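Local coordinates for protein alginate lyase AlgAT5 (Defluviitalea, PDB 5ZQI) that probably cleaves alginate by beta-elimination, as a lyase of polysaccharide lyase family 7 built on a beta-sandwich fold, at residues 192-206 / 217-229. Numbering follows the deposited sequence.
Sequences LADLDTDYELGTRFT and KVYYNGDLKLTYN
Tyr-220 reaches from the hairpin 217-229 across the edge of the beta-sandwich to the connection that leads from strand 190-194 in one sheet to strand 205-212 in the other. Its OH donates to Asp-196 OD2 at 2.6 Å, on the anti lone pair, with carboxylate and ring planes 67° apart. Leu-195 CB lies over one ring face and Asn-221 ND2 over the opposite one, while Phe-205 CB meets Tyr-220 CE1 at 3.6 Å. A chi1 of -178°, which sets CG opposite the backbone N, carries the hydroxyl to Asp-196; a leucine here would probably leave Asp-196 OD2 without its hydroxyl donor and Phe-205 CB without its aromatic neighbour. At the turn, Thr-206 is gripped twice: Asn-221 N donates to Thr-206 O, and Thr-206 N donates to Asn-221 OD1 at 2.9 Å, nearly straight at 171°. Farther along, Leu-192 CD1 stands over the centre of the Tyr-228 ring face, 3.8 Å from the centroid, a CH-pi contact, and Ala-193 CB packs on Leu-226 CB at 3.7 Å. In the next shell, Val-185 of strand 182-187 touches Leu-195, Val-218 and Leu-226. An Asx turn probably helps hold the Asp-196 carboxylate in place, Asp-198 N donating to Asp-196 OD1 from above the carboxylate plane.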
ATOM      1  N   LEU A 192     -14.886   4.638  -6.618  1.00 12.92           N
ATOM      2  CA  LEU A 192     -15.649   5.387  -5.638  1.00 13.79           C
ATOM      3  C   LEU A 192     -15.500   6.895  -5.797  1.00 13.54           C
ATOM      4  O   LEU A 192     -16.469   7.628  -5.590  1.00 19.31           O
ATOM      5  CB  LEU A 192     -15.220   5.001  -4.221  1.00 13.43           C
ATOM      6  CG  LEU A 192     -15.516   3.545  -3.843  1.00 14.45           C
ATOM      7  CD1 LEU A 192     -15.034   3.267  -2.428  1.00 15.47           C
ATOM      8  CD2 LEU A 192     -16.977   3.221  -3.953  1.00 20.32           C
ATOM      9  N   ALA A 193     -14.301   7.361  -6.143  1.00 12.17           N
ATOM     10  CA  ALA A 193     -14.020   8.782  -6.248  1.00 12.46           C
ATOM     11  C   ALA A 193     -12.674   8.961  -6.921  1.00 11.30           C
ATOM     12  O   ALA A 193     -11.752   8.188  -6.672  1.00 11.29           O
ATOM     13  CB  ALA A 193     -13.994   9.452  -4.872  1.00 15.65           C
ATOM     14  N   ASP A 194     -12.565  10.010  -7.722  1.00 12.21           N
ATOM     15  CA  ASP A 194     -11.295  10.418  -8.291  1.00 11.86           C
ATOM     16  C   ASP A 194     -10.423  11.120  -7.262  1.00 11.49           C
ATOM     17  O   ASP A 194     -10.907  11.916  -6.453  1.00 14.75           O
ATOM     18  CB  ASP A 194     -11.551  11.368  -9.467  1.00 14.46           C
ATOM     19  CG  ASP A 194     -12.052  10.661 -10.710  1.00 14.37           C
ATOM     20  OD1 ASP A 194     -12.040   9.406 -10.743  1.00 21.33           O
ATOM     21  OD2 ASP A 194     -12.469  11.369 -11.646  1.00 20.70           O
ATOM     22  N   LEU A 195      -9.127  10.830  -7.303  1.00 10.82           N
ATOM     23  CA  LEU A 195      -8.141  11.659  -6.631  1.00 11.15           C
ATOM     24  C   LEU A 195      -7.441  12.603  -7.608  1.00 14.14           C
ATOM     25  O   LEU A 195      -7.246  13.769  -7.289  1.00 14.82           O
ATOM     26  CB  LEU A 195      -7.105  10.785  -5.903  1.00 13.44           C
ATOM     27  CG  LEU A 195      -7.664   9.774  -4.899  1.00  9.07           C
ATOM     28  CD1 LEU A 195      -6.516   8.990  -4.250  1.00 15.04           C
ATOM     29  CD2 LEU A 195      -8.506  10.460  -3.810  1.00 11.29           C
ATOM     30  N   ASP A 196      -7.077  12.122  -8.795  1.00 13.01           N
ATOM     31  CA  ASP A 196      -6.304  12.899  -9.754  1.00 14.80           C
ATOM     32  C   ASP A 196      -6.514  12.261 -11.116  1.00 15.22           C
ATOM     33  O   ASP A 196      -6.126  11.108 -11.316  1.00 14.29           O
ATOM     34  CB  ASP A 196      -4.812  12.906  -9.374  1.00 15.05           C
ATOM     35  CG  ASP A 196      -4.008  13.947 -10.112  1.00 17.71           C
ATOM     36  OD1 ASP A 196      -4.443  14.404 -11.193  1.00 22.56           O
ATOM     37  OD2 ASP A 196      -2.907  14.314  -9.611  1.00 20.95           O
ATOM     38  N   THR A 197      -7.078  12.998 -12.063  1.00 14.30           N
ATOM     39  CA  THR A 197      -7.263  12.476 -13.409  1.00 15.34           C
ATOM     40  C   THR A 197      -6.101  12.810 -14.343  1.00 14.61           C
ATOM     41  O   THR A 197      -6.147  12.464 -15.535  1.00 17.89           O
ATOM     42  CB  THR A 197      -8.564  13.007 -14.036  1.00 20.19           C
ATOM     43  OG1 THR A 197      -8.577  14.439 -14.001  1.00 22.35           O
ATOM     44  CG2 THR A 197      -9.780  12.465 -13.295  1.00 27.50           C
ATOM     45  N   ASP A 198      -5.031  13.414 -13.821  1.00 14.57           N
ATOM     46  CA  ASP A 198      -3.883  13.831 -14.614  1.00 14.72           C
ATOM     47  C   ASP A 198      -2.603  13.529 -13.836  1.00 16.59           C
ATOM     48  O   ASP A 198      -1.743  14.388 -13.658  1.00 18.67           O
ATOM     49  CB  ASP A 198      -3.999  15.311 -14.968  1.00 17.61           C
ATOM     50  CG  ASP A 198      -2.857  15.816 -15.861  1.00 24.85           C
ATOM     51  OD1 ASP A 198      -2.512  15.170 -16.886  1.00 24.30           O
ATOM     52  OD2 ASP A 198      -2.322  16.910 -15.546  1.00 25.21           O
ATOM     53  N   TYR A 199      -2.463  12.304 -13.335  1.00 13.53           N
ATOM     54  CA  TYR A 199      -1.322  11.947 -12.511  1.00 13.43           C
ATOM     55  C   TYR A 199      -0.146  11.536 -13.390  1.00 14.77           C
ATOM     56  O   TYR A 199      -0.241  10.579 -14.170  1.00 14.80           O
ATOM     57  CB  TYR A 199      -1.637  10.808 -11.529  1.00 10.92           C
ATOM     58  CG  TYR A 199      -0.438  10.483 -10.667  1.00 10.19           C
ATOM     59  CD1 TYR A 199      -0.141  11.255  -9.561  1.00  9.99           C
ATOM     60  CD2 TYR A 199       0.407   9.432 -10.978  1.00 10.97           C
ATOM     61  CE1 TYR A 199       0.960  10.999  -8.789  1.00  9.37           C
ATOM     62  CE2 TYR A 199       1.525   9.179 -10.216  1.00  9.46           C
ATOM     63  CZ  TYR A 199       1.815   9.987  -9.142  1.00  9.44           C
ATOM     64  OH  TYR A 199       2.947   9.759  -8.394  1.00  9.76           O
ATOM     65  N   GLU A 200       0.967  12.253 -13.251  1.00 13.32           N
ATOM     66  CA  GLU A 200       2.193  11.941 -13.972  1.00 15.26           C
ATOM     67  C   GLU A 200       3.163  11.189 -13.068  1.00 14.03           C
ATOM     68  O   GLU A 200       3.400  11.596 -11.934  1.00 11.86           O
ATOM     69  CB  GLU A 200       2.851  13.214 -14.501  1.00 14.78           C
ATOM     70  CG  GLU A 200       2.018  14.016 -15.463  1.00 23.43           C
ATOM     71  CD  GLU A 200       2.745  15.264 -15.935  1.00 30.49           C
ATOM     72  OE1 GLU A 200       3.999  15.267 -15.889  1.00 32.37           O
ATOM     73  OE2 GLU A 200       2.065  16.238 -16.342  1.00 32.19           O
ATOM     74  N   LEU A 201       3.717  10.096 -13.579  1.00 13.15           N
ATOM     75  CA  LEU A 201       4.636   9.287 -12.796  1.00 11.09           C
ATOM     76  C   LEU A 201       5.751  10.168 -12.255  1.00 11.20           C
ATOM     77  O   LEU A 201       6.251  11.070 -12.944  1.00 13.41           O
ATOM     78  CB  LEU A 201       5.226   8.148 -13.626  1.00 15.58           C
ATOM     79  CG  LEU A 201       4.264   7.001 -13.980  1.00 14.52           C
ATOM     80  CD1 LEU A 201       5.031   6.076 -14.944  1.00 17.49           C
ATOM     81  CD2 LEU A 201       3.732   6.292 -12.783  1.00 15.72           C
ATOM     82  N   GLY A 202       6.156   9.884 -11.023  1.00 10.57           N
ATOM     83  CA  GLY A 202       7.186  10.634 -10.348  1.00 11.52           C
ATOM     84  C   GLY A 202       6.694  11.795  -9.517  1.00 10.62           C
ATOM     85  O   GLY A 202       7.503  12.435  -8.850  1.00 14.33           O
ATOM     86  N   THR A 203       5.395  12.060  -9.512  1.00 11.64           N
ATOM     87  CA  THR A 203       4.837  13.197  -8.798  1.00 10.62           C
ATOM     88  C   THR A 203       4.559  12.796  -7.343  1.00 10.03           C
ATOM     89  O   THR A 203       3.780  11.868  -7.076  1.00 10.11           O
ATOM     90  CB  THR A 203       3.563  13.691  -9.487  1.00 11.38           C
ATOM     91  OG1 THR A 203       3.837  14.038 -10.857  1.00 13.58           O
ATOM     92  CG2 THR A 203       3.020  14.934  -8.737  1.00 15.01           C
ATOM     93  N   ARG A 204       5.178  13.511  -6.404  1.00 11.01           N
ATOM     94  CA  ARG A 204       4.946  13.282  -4.983  1.00  9.37           C
ATOM     95  C   ARG A 204       3.551  13.755  -4.587  1.00 11.36           C
ATOM     96  O   ARG A 204       3.097  14.829  -4.993  1.00 19.62           O
ATOM     97  CB  ARG A 204       6.022  14.019  -4.158  1.00 13.93           C
ATOM     98  CG  ARG A 204       6.143  13.574  -2.695  1.00 17.38           C
ATOM     99  CD  ARG A 204       7.450  14.041  -2.080  1.00 18.25           C
ATOM    100  NE  ARG A 204       7.414  13.974  -0.631  1.00 18.78           N
ATOM    101  CZ  ARG A 204       8.419  14.296   0.152  1.00 10.67           C
ATOM    102  NH1 ARG A 204       9.560  14.731  -0.376  1.00 16.19           N
ATOM    103  NH2 ARG A 204       8.303  14.162   1.470  1.00 19.88           N
ATOM    104  N   PHE A 205       2.865  12.930  -3.798  1.00  9.34           N
ATOM    105  CA  PHE A 205       1.556  13.299  -3.271  1.00  9.02           C
ATOM    106  C   PHE A 205       1.383  12.706  -1.880  1.00  8.46           C
ATOM    107  O   PHE A 205       2.052  11.732  -1.499  1.00  9.61           O
ATOM    108  CB  PHE A 205       0.384  12.842  -4.178  1.00 11.16           C
ATOM    109  CG  PHE A 205       0.213  11.357  -4.308  1.00  9.78           C
ATOM    110  CD1 PHE A 205       0.836  10.689  -5.301  1.00 11.94           C
ATOM    111  CD2 PHE A 205      -0.655  10.627  -3.491  1.00 10.24           C
ATOM    112  CE1 PHE A 205       0.661   9.286  -5.481  1.00 11.41           C
ATOM    113  CE2 PHE A 205      -0.814   9.267  -3.658  1.00 10.51           C
ATOM    114  CZ  PHE A 205      -0.110   8.590  -4.629  1.00  8.46           C
ATOM    115  N   THR A 206       0.440  13.275  -1.139  1.00  8.24           N
ATOM    116  CA  THR A 206      -0.010  12.690   0.112  1.00  7.63           C
ATOM    117  C   THR A 206      -1.434  12.192  -0.030  1.00  7.23           C
ATOM    118  O   THR A 206      -2.284  12.855  -0.631  1.00  9.59           O
ATOM    119  CB  THR A 206       0.086  13.683   1.272  1.00 11.36           C
ATOM    120  OG1 THR A 206      -0.835  14.763   1.107  1.00 15.82           O
ATOM    121  CG2 THR A 206       1.469  14.232   1.336  1.00  9.35           C
ATOM    122  N   LYS A 217     -13.071   8.505   5.106  1.00  8.01           N
ATOM    123  CA  LYS A 217     -12.709   9.710   4.371  1.00  9.29           C
ATOM    124  C   LYS A 217     -11.337   9.534   3.728  1.00  9.00           C
ATOM    125  O   LYS A 217     -10.419   8.979   4.343  1.00  9.15           O
ATOM    126  CB  LYS A 217     -12.698  10.928   5.302  1.00  9.47           C
ATOM    127  CG  LYS A 217     -14.068  11.339   5.755  1.00 14.36           C
ATOM    128  CD  LYS A 217     -14.031  12.506   6.732  1.00 18.96           C
ATOM    129  CE  LYS A 217     -15.458  12.951   7.083  1.00 33.31           C
ATOM    130  NZ  LYS A 217     -15.482  13.923   8.213  1.00 43.45           N
ATOM    131  N   VAL A 218     -11.191  10.013   2.485  1.00  8.08           N
ATOM    132  CA  VAL A 218      -9.905  10.010   1.785  1.00  7.14           C
ATOM    133  C   VAL A 218      -9.603  11.423   1.312  1.00  8.13           C
ATOM    134  O   VAL A 218     -10.444  12.048   0.656  1.00  8.80           O
ATOM    135  CB  VAL A 218      -9.900   9.036   0.594  1.00  7.04           C
ATOM    136  CG1 VAL A 218      -8.505   8.942  -0.029  1.00 10.39           C
ATOM    137  CG2 VAL A 218     -10.337   7.628   1.038  1.00  8.68           C
ATOM    138  N   TYR A 219      -8.392  11.885   1.600  1.00  8.27           N
ATOM    139  CA  TYR A 219      -7.860  13.175   1.212  1.00  8.04           C
ATOM    140  C   TYR A 219      -6.679  12.979   0.265  1.00  8.40           C
ATOM    141  O   TYR A 219      -5.907  12.014   0.396  1.00  9.69           O
ATOM    142  CB  TYR A 219      -7.385  13.976   2.432  1.00 11.80           C
ATOM    143  CG  TYR A 219      -8.395  14.235   3.528  1.00 10.34           C
ATOM    144  CD1 TYR A 219      -8.789  13.213   4.390  1.00 12.31           C
ATOM    145  CD2 TYR A 219      -8.970  15.488   3.694  1.00 11.28           C
ATOM    146  CE1 TYR A 219      -9.712  13.438   5.394  1.00 13.29           C
ATOM    147  CE2 TYR A 219      -9.888  15.713   4.698  1.00 12.42           C
ATOM    148  CZ  TYR A 219     -10.246  14.692   5.544  1.00 14.62           C
ATOM    149  OH  TYR A 219     -11.175  14.967   6.532  1.00 21.81           O
ATOM    150  N   TYR A 220      -6.530  13.922  -0.664  1.00  9.23           N
ATOM    151  CA  TYR A 220      -5.430  13.982  -1.611  1.00  8.81           C
ATOM    152  C   TYR A 220      -4.778  15.352  -1.489  1.00  9.21           C
ATOM    153  O   TYR A 220      -5.416  16.379  -1.734  1.00 10.28           O
ATOM    154  CB  TYR A 220      -5.939  13.741  -3.043  1.00 11.38           C
ATOM    155  CG  TYR A 220      -4.895  13.720  -4.136  1.00 10.40           C
ATOM    156  CD1 TYR A 220      -3.946  12.729  -4.206  1.00 10.13           C
ATOM    157  CD2 TYR A 220      -4.882  14.686  -5.110  1.00 10.46           C
ATOM    158  CE1 TYR A 220      -3.013  12.703  -5.210  1.00 10.48           C
ATOM    159  CE2 TYR A 220      -3.933  14.674  -6.127  1.00 12.44           C
ATOM    160  CZ  TYR A 220      -3.019  13.680  -6.182  1.00 11.98           C
ATOM    161  OH  TYR A 220      -2.096  13.656  -7.199  1.00 15.28           O
ATOM    162  N   ASN A 221      -3.518  15.366  -1.052  1.00  9.15           N
ATOM    163  CA  ASN A 221      -2.812  16.625  -0.763  1.00 11.85           C
ATOM    164  C   ASN A 221      -3.660  17.559   0.094  1.00 12.66           C
ATOM    165  O   ASN A 221      -3.679  18.781  -0.108  1.00 14.18           O
ATOM    166  CB  ASN A 221      -2.392  17.320  -2.057  1.00 11.07           C
ATOM    167  CG  ASN A 221      -1.389  16.499  -2.840  1.00 14.26           C
ATOM    168  OD1 ASN A 221      -0.562  15.787  -2.257  1.00 11.29           O
ATOM    169  ND2 ASN A 221      -1.438  16.603  -4.152  1.00 13.77           N
ATOM    170  N   GLY A 222      -4.356  16.979   1.072  1.00 12.82           N
ATOM    171  CA  GLY A 222      -5.089  17.767   2.032  1.00 12.84           C
ATOM    172  C   GLY A 222      -6.537  18.046   1.696  1.00 15.60           C
ATOM    173  O   GLY A 222      -7.274  18.527   2.568  1.00 18.29           O
ATOM    174  N   ASP A 223      -6.965  17.757   0.473  1.00 14.45           N
ATOM    175  CA  ASP A 223      -8.310  18.052   0.002  1.00 13.85           C
ATOM    176  C   ASP A 223      -9.183  16.807   0.093  1.00 12.80           C
ATOM    177  O   ASP A 223      -8.800  15.742  -0.387  1.00 11.72           O
ATOM    178  CB  ASP A 223      -8.245  18.553  -1.438  1.00 14.90           C
ATOM    179  CG  ASP A 223      -7.457  19.843  -1.565  1.00 22.42           C
ATOM    180  OD1 ASP A 223      -7.542  20.706  -0.642  1.00 22.73           O
ATOM    181  OD2 ASP A 223      -6.757  20.004  -2.579  1.00 23.49           O
ATOM    182  N   LEU A 224     -10.356  16.947   0.706  1.00 12.42           N
ATOM    183  CA  LEU A 224     -11.265  15.821   0.881  1.00 13.71           C
ATOM    184  C   LEU A 224     -11.838  15.428  -0.474  1.00 11.22           C
ATOM    185  O   LEU A 224     -12.448  16.256  -1.162  1.00 14.98           O
ATOM    186  CB  LEU A 224     -12.378  16.178   1.859  1.00 12.64           C
ATOM    187  CG  LEU A 224     -13.387  15.056   2.134  1.00 13.75           C
ATOM    188  CD1 LEU A 224     -12.792  13.895   2.912  1.00 14.67           C
ATOM    189  CD2 LEU A 224     -14.587  15.674   2.898  1.00 18.06           C
ATOM    190  N   LYS A 225     -11.633  14.171  -0.858  1.00  9.96           N
ATOM    191  CA  LYS A 225     -12.109  13.677  -2.148  1.00 11.22           C
ATOM    192  C   LYS A 225     -13.216  12.636  -2.057  1.00 11.60           C
ATOM    193  O   LYS A 225     -13.943  12.451  -3.039  1.00 13.58           O
ATOM    194  CB  LYS A 225     -10.949  13.069  -2.939  1.00 11.12           C
ATOM    195  CG  LYS A 225      -9.835  14.032  -3.232  1.00 11.03           C
ATOM    196  CD  LYS A 225     -10.245  14.987  -4.322  1.00 15.95           C
ATOM    197  CE  LYS A 225      -9.039  15.744  -4.850  1.00 19.80           C
ATOM    198  NZ  LYS A 225      -9.500  16.747  -5.862  1.00 21.69           N
ATOM    199  N   LEU A 226     -13.404  12.004  -0.899  1.00 10.02           N
ATOM    200  CA  LEU A 226     -14.399  10.951  -0.722  1.00  9.99           C
ATOM    201  C   LEU A 226     -14.795  10.872   0.741  1.00 10.06           C
ATOM    202  O   LEU A 226     -13.929  10.898   1.623  1.00  9.32           O
ATOM    203  CB  LEU A 226     -13.856   9.583  -1.156  1.00 11.61           C
ATOM    204  CG  LEU A 226     -14.736   8.356  -0.838  1.00 10.63           C
ATOM    205  CD1 LEU A 226     -16.029   8.336  -1.619  1.00 13.61           C
ATOM    206  CD2 LEU A 226     -13.874   7.131  -1.140  1.00 12.87           C
ATOM    207  N   THR A 227     -16.099  10.786   0.984  1.00 11.44           N
ATOM    208  CA  THR A 227     -16.682  10.359   2.253  1.00 11.77           C
ATOM    209  C   THR A 227     -17.609   9.182   1.961  1.00 11.34           C
ATOM    210  O   THR A 227     -18.574   9.323   1.201  1.00 15.68           O
ATOM    211  CB  THR A 227     -17.436  11.504   2.911  1.00 14.74           C
ATOM    212  OG1 THR A 227     -16.577  12.644   3.035  1.00 16.28           O
ATOM    213  CG2 THR A 227     -17.884  11.115   4.324  1.00 13.62           C
ATOM    214  N   TYR A 228     -17.295   8.020   2.536  1.00 10.45           N
ATOM    215  CA  TYR A 228     -17.881   6.741   2.126  1.00 12.97           C
ATOM    216  C   TYR A 228     -18.429   5.991   3.323  1.00  9.46           C
ATOM    217  O   TYR A 228     -17.678   5.650   4.233  1.00  9.81           O
ATOM    218  CB  TYR A 228     -16.803   5.932   1.394  1.00 11.60           C
ATOM    219  CG  TYR A 228     -17.109   4.528   0.968  1.00 15.73           C
ATOM    220  CD1 TYR A 228     -18.179   4.238   0.152  1.00 17.18           C
ATOM    221  CD2 TYR A 228     -16.281   3.487   1.370  1.00 16.87           C
ATOM    222  CE1 TYR A 228     -18.425   2.926  -0.239  1.00 16.89           C
ATOM    223  CE2 TYR A 228     -16.517   2.189   0.975  1.00 25.02           C
ATOM    224  CZ  TYR A 228     -17.596   1.919   0.172  1.00 16.77           C
ATOM    225  OH  TYR A 228     -17.815   0.612  -0.217  1.00 22.18           O
ATOM    226  N   ASN A 229     -19.740   5.756   3.327  1.00 10.76           N
ATOM    227  CA  ASN A 229     -20.336   4.989   4.413  1.00 11.66           C
ATOM    228  C   ASN A 229     -19.825   3.553   4.414  1.00  9.72           C
ATOM    229  O   ASN A 229     -19.884   2.860   3.397  1.00 11.42           O
ATOM    230  CB  ASN A 229     -21.857   4.958   4.287  1.00 11.09           C
ATOM    231  CG  ASN A 229     -22.498   6.301   4.489  1.00 11.65           C
ATOM    232  OD1 ASN A 229     -21.918   7.187   5.138  1.00 11.93           O
ATOM    233  ND2 ASN A 229     -23.685   6.472   3.934  1.00 12.61           N
TER
HETATM  234  O   HOH W   1     -13.356  13.168  -5.714  1.00 18.42           O
HETATM  235  O   HOH W   2     -10.403  14.921  -8.001  1.00 34.46           O
HETATM  236  O   HOH W   3       0.916  15.937  -5.872  1.00 22.31           O
HETATM  237  O   HOH W   4      -3.655  14.220   2.032  1.00 12.52           O